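Salmonella typhimurium DB7155 bacteriophage DET7 tailspike (Bacteriophage, PDB 2V5I) serves as the receptor-binding protein of the phage, a trimeric beta-helical tailspike that binds and probably hydrolyses the O-antigen on the surface of its Salmonella host. Local coordinates at residues D31-A36 / K59-N64; I76-G81 / D159-S164; S182-K187 / F204-G209. All blocks are in the same frame, centred on the assembly; numbering follows the deposited sequence. Where two conformers were deposited one is given.

Contact 1 of 3, residues D31-A36 / K59-N64; sequences DAVTDA and KILTIN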
# COMPACT_ATOMS: atom_id res chain seq x y z
N ASP A 31 26.20 -37.86 18.79
CA ASP A 31 27.61 -37.86 19.14
C ASP A 31 28.26 -36.52 18.77
O ASP A 31 29.08 -35.97 19.52
CB ASP A 31 28.34 -39.02 18.46
CG ASP A 31 28.02 -40.39 19.11
OD1 ASP A 31 27.51 -40.39 20.23
OD2 ASP A 31 28.27 -41.45 18.45
N ALA A 32 27.93 -35.99 17.58
CA ALA A 32 28.51 -34.69 17.19
C ALA A 32 28.05 -33.57 18.11
O ALA A 32 28.86 -32.76 18.57
CB ALA A 32 28.13 -34.38 15.74
N VAL A 33 26.76 -33.55 18.38
CA VAL A 33 26.16 -32.50 19.25
C VAL A 33 26.74 -32.54 20.65
O VAL A 33 27.00 -31.51 21.25
CB VAL A 33 24.62 -32.57 19.26
CG1 VAL A 33 23.99 -31.66 20.33
CG2 VAL A 33 24.11 -32.14 17.90
N THR A 34 26.95 -33.72 21.18
CA THR A 34 27.55 -33.90 22.53
C THR A 34 28.92 -33.22 22.60
O THR A 34 29.23 -32.54 23.60
CB THR A 34 27.62 -35.39 22.89
OG1 THR A 34 26.29 -35.88 23.04
CG2 THR A 34 28.35 -35.61 24.21
N ASP A 35 29.69 -33.37 21.54
CA ASP A 35 31.05 -32.78 21.48
C ASP A 35 31.11 -31.28 21.10
O ASP A 35 32.13 -30.62 21.32
CB ASP A 35 31.89 -33.63 20.51
CG ASP A 35 33.38 -33.71 20.88
OD1 ASP A 35 33.73 -33.52 22.08
OD2 ASP A 35 34.19 -34.00 19.95
N ALA A 36 30.03 -30.74 20.58
CA ALA A 36 29.97 -29.35 20.16
C ALA A 36 30.02 -28.39 21.33
O ALA A 36 29.53 -28.70 22.43
CB ALA A 36 28.70 -29.12 19.34
N LYS A 59 23.09 -26.00 25.29
CA LYS A 59 24.18 -25.29 24.61
C LYS A 59 23.62 -24.39 23.50
O LYS A 59 22.62 -24.69 22.86
CB LYS A 59 25.21 -26.29 24.06
CG LYS A 59 25.98 -27.02 25.16
CD LYS A 59 27.02 -27.99 24.63
CE LYS A 59 26.44 -29.09 23.81
NZ LYS A 59 27.47 -30.18 23.67
N ILE A 60 24.28 -23.26 23.33
CA ILE A 60 23.87 -22.25 22.35
C ILE A 60 24.74 -22.47 21.15
O ILE A 60 25.90 -21.99 21.12
CB ILE A 60 24.06 -20.84 22.90
CG1 ILE A 60 23.19 -20.66 24.17
CG2 ILE A 60 23.65 -19.84 21.90
CD1 ILE A 60 23.51 -19.38 24.91
N LEU A 61 24.25 -23.22 20.20
CA LEU A 61 25.04 -23.61 19.03
C LEU A 61 24.66 -22.85 17.78
O LEU A 61 23.50 -22.46 17.62
CB LEU A 61 24.91 -25.14 18.76
CG LEU A 61 25.38 -26.08 19.88
CD1 LEU A 61 25.35 -27.52 19.41
CD2 LEU A 61 26.78 -25.68 20.38
N THR A 62 25.64 -22.67 16.92
CA THR A 62 25.41 -22.22 15.51
C THR A 62 25.59 -23.42 14.63
O THR A 62 26.73 -23.91 14.52
CB THR A 62 26.41 -21.15 15.18
OG1 THR A 62 26.24 -20.07 16.11
CG2 THR A 62 26.21 -20.58 13.80
N ILE A 63 24.50 -23.86 13.98
CA ILE A 63 24.51 -25.08 13.19
C ILE A 63 24.53 -24.60 11.77
O ILE A 63 23.58 -23.97 11.33
CB ILE A 63 23.27 -25.99 13.42
CG1 ILE A 63 23.08 -26.27 14.93
CG2 ILE A 63 23.40 -27.25 12.60
CD1 ILE A 63 21.90 -27.12 15.25
N ASN A 64 25.62 -24.90 11.07
CA ASN A 64 25.79 -24.54 9.69
C ASN A 64 25.59 -25.76 8.82
O ASN A 64 26.39 -26.69 8.86
CB ASN A 64 27.19 -23.94 9.49
CG ASN A 64 27.38 -22.68 10.28
OD1 ASN A 64 28.31 -22.55 11.10
ND2 ASN A 64 26.51 -21.75 10.08
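Lys59 and Leu61 reach Ala36 with the same first torsion: in both, CG stands anti to the carbonyl carbon, beside the backbone N. The lysine chain then bends once, at chi3 (-62°), which places CE over the end of helix 29-35, and a nearly extended chi4 carries NZ onward to the last carbonyls. Lys59 NZ gives one hydrogen bond to Val33 O (2.8 Å), approaching in the plane of that carbonyl, and another to Ala36 O (2.8 Å), standing 18° out of that carbonyl's plane. Thr34 O is also close to Lys59 NZ, at 2.9 Å, but the angle is too poor for a hydrogen bond. Val33 O takes a second donor from its own segment, Ala36 N, at 3.2 Å, a bond that closes the final turn before Ala36 leaves helical geometry. A lysine suits this place: its long chain spans the gap, while its positive charge meets the partly negative carbonyl end of the helix, an interaction that probably favours the protonated amine. Beside this polar grip lies a small apolar contact. Leu61 presents CD1 to Ala36 CB at 3.7 Å, and CD2 lies only slightly farther from the same methyl, at 4.1 Å. Alanine is small enough to let the leucine branches close on the chain just past the helix, with Val33 CG1 at the margin of the patch. Around the contact, Val33, Leu61 and Ile63 all pack on Phe56, and Val33 and Ile63 share Leu40 of strand 39-42. Backbone bonds from Thr62 to Asp38 and Leu40, and from Leu61 and Ile63 to Val85, place strand 62-65 between strands 39-42 and 85-92, and the helix end rests on this stack through Val33 and Ala36.

Contact 2 of 3, residues I76-G81 / D159-S164; sequences IFNNMG and DIRSAS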
# COMPACT_ATOMS: atom_id res chain seq x y z
N ILE A 76 14.07 -34.89 16.04
CA ILE A 76 13.66 -34.11 17.22
C ILE A 76 14.86 -33.48 17.91
O ILE A 76 15.76 -34.20 18.32
CB ILE A 76 12.88 -34.98 18.24
CG1 ILE A 76 11.67 -35.60 17.57
CG2 ILE A 76 12.52 -34.15 19.51
CD1 ILE A 76 11.07 -36.78 18.33
N PHE A 77 14.81 -32.16 18.09
CA PHE A 77 15.89 -31.38 18.73
C PHE A 77 15.38 -30.87 20.08
O PHE A 77 14.51 -29.97 20.16
CB PHE A 77 16.31 -30.17 17.89
CG PHE A 77 17.17 -30.48 16.65
CD1 PHE A 77 17.43 -31.77 16.22
CD2 PHE A 77 17.74 -29.43 15.91
CE1 PHE A 77 18.26 -31.99 15.09
CE2 PHE A 77 18.53 -29.64 14.84
CZ PHE A 77 18.79 -30.92 14.40
N ASN A 78 15.95 -31.43 21.17
CA ASN A 78 15.61 -31.09 22.55
C ASN A 78 16.70 -30.30 23.23
O ASN A 78 17.89 -30.45 22.93
CB ASN A 78 15.45 -32.39 23.36
CG ASN A 78 14.30 -33.25 22.89
OD1 ASN A 78 13.16 -32.82 22.88
ND2 ASN A 78 14.59 -34.49 22.52
N ASN A 79 16.28 -29.44 24.16
CA ASN A 79 17.18 -28.66 24.99
C ASN A 79 18.17 -27.77 24.24
O ASN A 79 19.28 -27.54 24.69
CB ASN A 79 17.91 -29.59 25.95
CG ASN A 79 16.98 -30.39 26.79
OD1 ASN A 79 15.98 -29.88 27.31
ND2 ASN A 79 17.30 -31.67 26.97
N MET A 80 17.73 -27.19 23.11
CA MET A 80 18.54 -26.15 22.48
C MET A 80 18.64 -24.93 23.37
O MET A 80 17.65 -24.47 23.93
CB MET A 80 17.96 -25.73 21.14
CG MET A 80 17.87 -26.89 20.11
SD MET A 80 17.48 -26.37 18.41
CE MET A 80 19.06 -25.74 17.93
N GLY A 81 19.83 -24.35 23.43
CA GLY A 81 20.03 -23.13 24.19
C GLY A 81 19.47 -21.93 23.49
O GLY A 81 19.35 -21.88 22.26
N ASP A 159 11.63 -31.13 14.25
CA ASP A 159 10.71 -30.92 15.40
C ASP A 159 11.57 -30.31 16.51
O ASP A 159 12.33 -31.02 17.18
CB ASP A 159 10.06 -32.27 15.78
CG ASP A 159 9.07 -32.19 16.92
OD1 ASP A 159 9.14 -31.23 17.72
OD2 ASP A 159 8.20 -33.12 17.00
N ILE A 160 11.44 -29.01 16.73
CA ILE A 160 12.18 -28.29 17.77
C ILE A 160 11.27 -28.10 18.97
O ILE A 160 10.16 -27.61 18.86
CB ILE A 160 12.69 -26.96 17.21
CG1 ILE A 160 13.76 -27.26 16.13
CG2 ILE A 160 13.28 -26.12 18.35
CD1 ILE A 160 14.26 -26.09 15.47
N ARG A 161 11.72 -28.58 20.15
CA ARG A 161 10.84 -28.70 21.32
C ARG A 161 11.26 -27.80 22.48
O ARG A 161 12.43 -27.72 22.83
CB ARG A 161 10.85 -30.16 21.80
CG ARG A 161 10.19 -31.00 20.80
CD ARG A 161 9.87 -32.33 21.26
NE ARG A 161 9.23 -33.04 20.19
CZ ARG A 161 8.85 -34.31 20.26
NH1 ARG A 161 9.05 -35.00 21.38
NH2 ARG A 161 8.27 -34.90 19.20
N SER A 162 10.30 -27.03 22.99
CA SER A 162 10.50 -26.17 24.17
C SER A 162 11.75 -25.30 24.15
O SER A 162 12.53 -25.27 25.13
CB SER A 162 10.44 -27.03 25.44
OG SER A 162 9.19 -27.70 25.56
N ALA A 163 11.93 -24.58 23.07
CA ALA A 163 13.07 -23.69 22.89
C ALA A 163 12.61 -22.22 22.94
O ALA A 163 11.43 -21.91 22.78
CB ALA A 163 13.75 -23.97 21.58
N SER A 164 13.56 -21.34 23.16
CA SER A 164 13.32 -19.90 23.17
C SER A 164 14.38 -19.24 22.31
O SER A 164 15.57 -19.58 22.42
CB SER A 164 13.39 -19.41 24.62
OG SER A 164 13.41 -18.02 24.63
O HOH W 1 15.06 -27.60 21.74
O HOH W 2 10.68 -34.30 23.82
O HOH W 3 13.60 -28.98 25.01
O HOH W 4 16.07 -22.23 24.26
O HOH W 5 15.45 -25.76 25.17
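Ile76 pairs with Asp159 and Phe77 with Ile160 in parallel register, the strand segments inclined by 19°, as Phe77 N bonds to Asp159 O (2.9 Å) and Arg161 N bonds back to Phe77 O (3.1 Å). This is the repeating ladder of successive coils in a parallel beta-helix. On the face bearing Ile76 and Asp159, the Arg161 chain runs extended from CG to NE and crosses Ile76. Ile76 CG2 lies 3.5 Å above the guanidinium plane of Arg161, toward its rim, while CD1 comes within 3.5 Å of Arg161 NH2; isoleucine, branched at CB and a carbon longer on one arm, thus offers CG2 and CD1 to one flat cation. The guanidinium is held side-on by Asp159 of its own strand: Arg161 NE bonds to Asp159 OD1 and Arg161 NH2 to Asp159 OD2 (2.8 Å), the carboxylate being met from above its plane. Asp159 OD2 has a second cationic partner in Arg181 on the next coil. Asn78 lies beside Arg161, its OD1 joined to NH1 through a bridging water. On the opposite face, Phe77 CB meets Ile160 CG1, and Met80 SD sits 4.2 Å from Ile160 CG2, apolar groups suited to a buried interior that Ile86 also lines. Beyond the paired strands the backbones separate, and waters take over the bonding, one joining Phe77 O, Met80 N and Arg161 O. The chemistry thus implies two environments: an apolar filling on the Phe77 side, and on the other a charge network that probably keeps Asp159 ionised between two arginines.

Contact 3 of 3, residues S182-K187 / F204-G209; sequences SCHHCK and FENLSG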
# COMPACT_ATOMS: atom_id res chain seq x y z
N SER A 182 5.80 -25.92 21.70
CA SER A 182 5.94 -25.22 22.95
C SER A 182 7.14 -24.23 22.97
O SER A 182 7.83 -24.09 24.01
CB SER A 182 6.11 -26.22 24.09
OG SER A 182 4.95 -26.99 24.17
N CYS A 183 7.36 -23.56 21.85
CA CYS A 183 8.45 -22.62 21.70
C CYS A 183 7.94 -21.19 21.83
O CYS A 183 6.77 -20.93 21.60
CB CYS A 183 9.18 -22.78 20.36
SG CYS A 183 10.00 -24.41 20.26
N HIS A 184 8.88 -20.27 22.06
CA HIS A 184 8.61 -18.84 22.18
C HIS A 184 9.76 -17.99 21.62
O HIS A 184 10.92 -18.40 21.70
CB HIS A 184 8.39 -18.44 23.64
CG HIS A 184 7.24 -19.10 24.28
ND1 HIS A 184 7.34 -20.34 24.90
CD2 HIS A 184 5.94 -18.71 24.42
CE1 HIS A 184 6.15 -20.69 25.35
NE2 HIS A 184 5.29 -19.72 25.10
N HIS A 185 9.44 -16.86 20.99
CA HIS A 185 10.45 -16.02 20.37
C HIS A 185 11.32 -16.72 19.33
O HIS A 185 12.49 -16.34 19.18
CB HIS A 185 11.29 -15.38 21.47
CG HIS A 185 10.50 -14.43 22.29
ND1 HIS A 185 10.06 -14.73 23.56
CD2 HIS A 185 9.97 -13.22 21.98
CE1 HIS A 185 9.32 -13.72 24.01
NE2 HIS A 185 9.26 -12.80 23.08
N CYS A 186 10.74 -17.66 18.61
CA CYS A 186 11.44 -18.42 17.57
C CYS A 186 11.04 -17.87 16.19
O CYS A 186 9.93 -17.40 16.00
CB CYS A 186 11.20 -19.93 17.65
SG CYS A 186 11.97 -20.64 19.18
N LYS A 187 11.98 -17.89 15.26
CA LYS A 187 11.71 -17.33 13.94
C LYS A 187 12.21 -18.22 12.83
O LYS A 187 13.28 -18.83 12.97
CB LYS A 187 12.35 -15.97 13.84
CG LYS A 187 11.85 -14.92 14.86
CD LYS A 187 12.60 -13.62 14.78
CE LYS A 187 12.52 -12.80 16.12
NZ LYS A 187 13.07 -13.44 17.43
N PHE A 204 3.88 -23.39 14.36
CA PHE A 204 4.13 -23.12 15.77
C PHE A 204 2.95 -23.65 16.56
O PHE A 204 1.86 -23.07 16.50
CB PHE A 204 4.28 -21.59 15.96
CG PHE A 204 5.50 -21.02 15.35
CD1 PHE A 204 6.71 -21.22 15.91
CD2 PHE A 204 5.44 -20.34 14.10
CE1 PHE A 204 7.90 -20.67 15.30
CE2 PHE A 204 6.61 -19.80 13.56
CZ PHE A 204 7.80 -20.02 14.13
N GLU A 205 3.19 -24.72 17.33
CA GLU A 205 2.17 -25.43 18.07
C GLU A 205 2.43 -25.19 19.57
O GLU A 205 3.47 -25.61 20.10
CB GLU A 205 2.30 -26.91 17.74
CG GLU A 205 1.32 -27.78 18.49
CD GLU A 205 1.90 -28.31 19.82
OE1 GLU A 205 2.84 -29.17 19.82
OE2 GLU A 205 1.42 -27.90 20.90
N ASN A 206 1.53 -24.43 20.22
CA ASN A 206 1.62 -24.14 21.64
C ASN A 206 0.36 -24.57 22.42
O ASN A 206 -0.19 -23.80 23.21
CB ASN A 206 1.91 -22.63 21.82
CG ASN A 206 3.28 -22.26 21.33
OD1 ASN A 206 3.46 -22.00 20.13
ND2 ASN A 206 4.25 -22.25 22.22
N LEU A 207 -0.08 -25.79 22.19
CA LEU A 207 -1.33 -26.28 22.78
C LEU A 207 -1.25 -26.40 24.31
O LEU A 207 -2.29 -26.29 24.98
CB LEU A 207 -1.71 -27.64 22.16
CG LEU A 207 -2.13 -27.59 20.68
CD1 LEU A 207 -2.34 -28.97 20.13
CD2 LEU A 207 -3.41 -26.79 20.54
N SER A 208 -0.03 -26.67 24.80
CA SER A 208 0.26 -26.79 26.24
C SER A 208 1.19 -25.69 26.70
O SER A 208 1.91 -25.14 25.93
CB SER A 208 1.02 -28.09 26.53
OG SER A 208 0.51 -29.20 25.83
N GLY A 209 1.24 -25.46 28.00
CA GLY A 209 2.16 -24.46 28.52
C GLY A 209 1.62 -23.07 28.30
O GLY A 209 0.41 -22.87 28.20
O HOH W 6 2.44 -27.28 23.19
O HOH W 7 5.81 -23.28 19.37
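Cys183 O is gripped by two amides: Asn206 ND2 donates to it across the contact at 2.9 Å, and Asn215 ND2 donates from a nearby loop. The site is a turn of the parallel beta-helix, where the chain leaves strand 176-181 and strand 202-205 of the next coil ends alongside. Asn206 suits this end of the strand because its amide can donate to a turn carbonyl where the strand pairing has ended. The N-H directed at Cys183 O is fairly straight, though the donor is tilted from that carbonyl's plane. Asn206 ND2 also lies 3.8 Å above the plane of the His184 ring, toward its rim, with ring and amide planes 57° apart. One direct backbone bond persists, Ser182 N to Glu205 O at 2.8 Å, nearly linear at 172°. Farther in, the small Cys186 leaves room for the ring carbon CE1 of Phe204 to approach its CB to 4.1 Å; the phenyl group also stacks on Phe180. Glu205 turns its carboxylate back on its own chain, OE2 accepting from Leu207 N through its anti lone pair while OE1 bridges to Arg181. Glu205 OE2 also accepts from a water at 2.6 Å, and this water also bonds to Ser182 OG and accepts from Ser208 N.

The three contacts follow one another in series along the chain and climb the N-terminal part of the beta-helix, on the same side of the chain's centre. Contact 1 joins helix 29-35 to strand 62-65 among the first coils; its centre is 13 Å from that of contact 2, and Lys59 O probably bonds to Gly81 N. Contacts 2 and 3, with centres 10 Å apart, share the parallel ladder of strands 73-78, 156-161, 176-181 and 202-205; Ala163 O probably bonds to His184 N. Contacts 1 and 3 do not touch, their nearest atoms about 12 Å apart. Coil-upon-coil stacking thus builds the elongated body of each subunit in the trimeric spike.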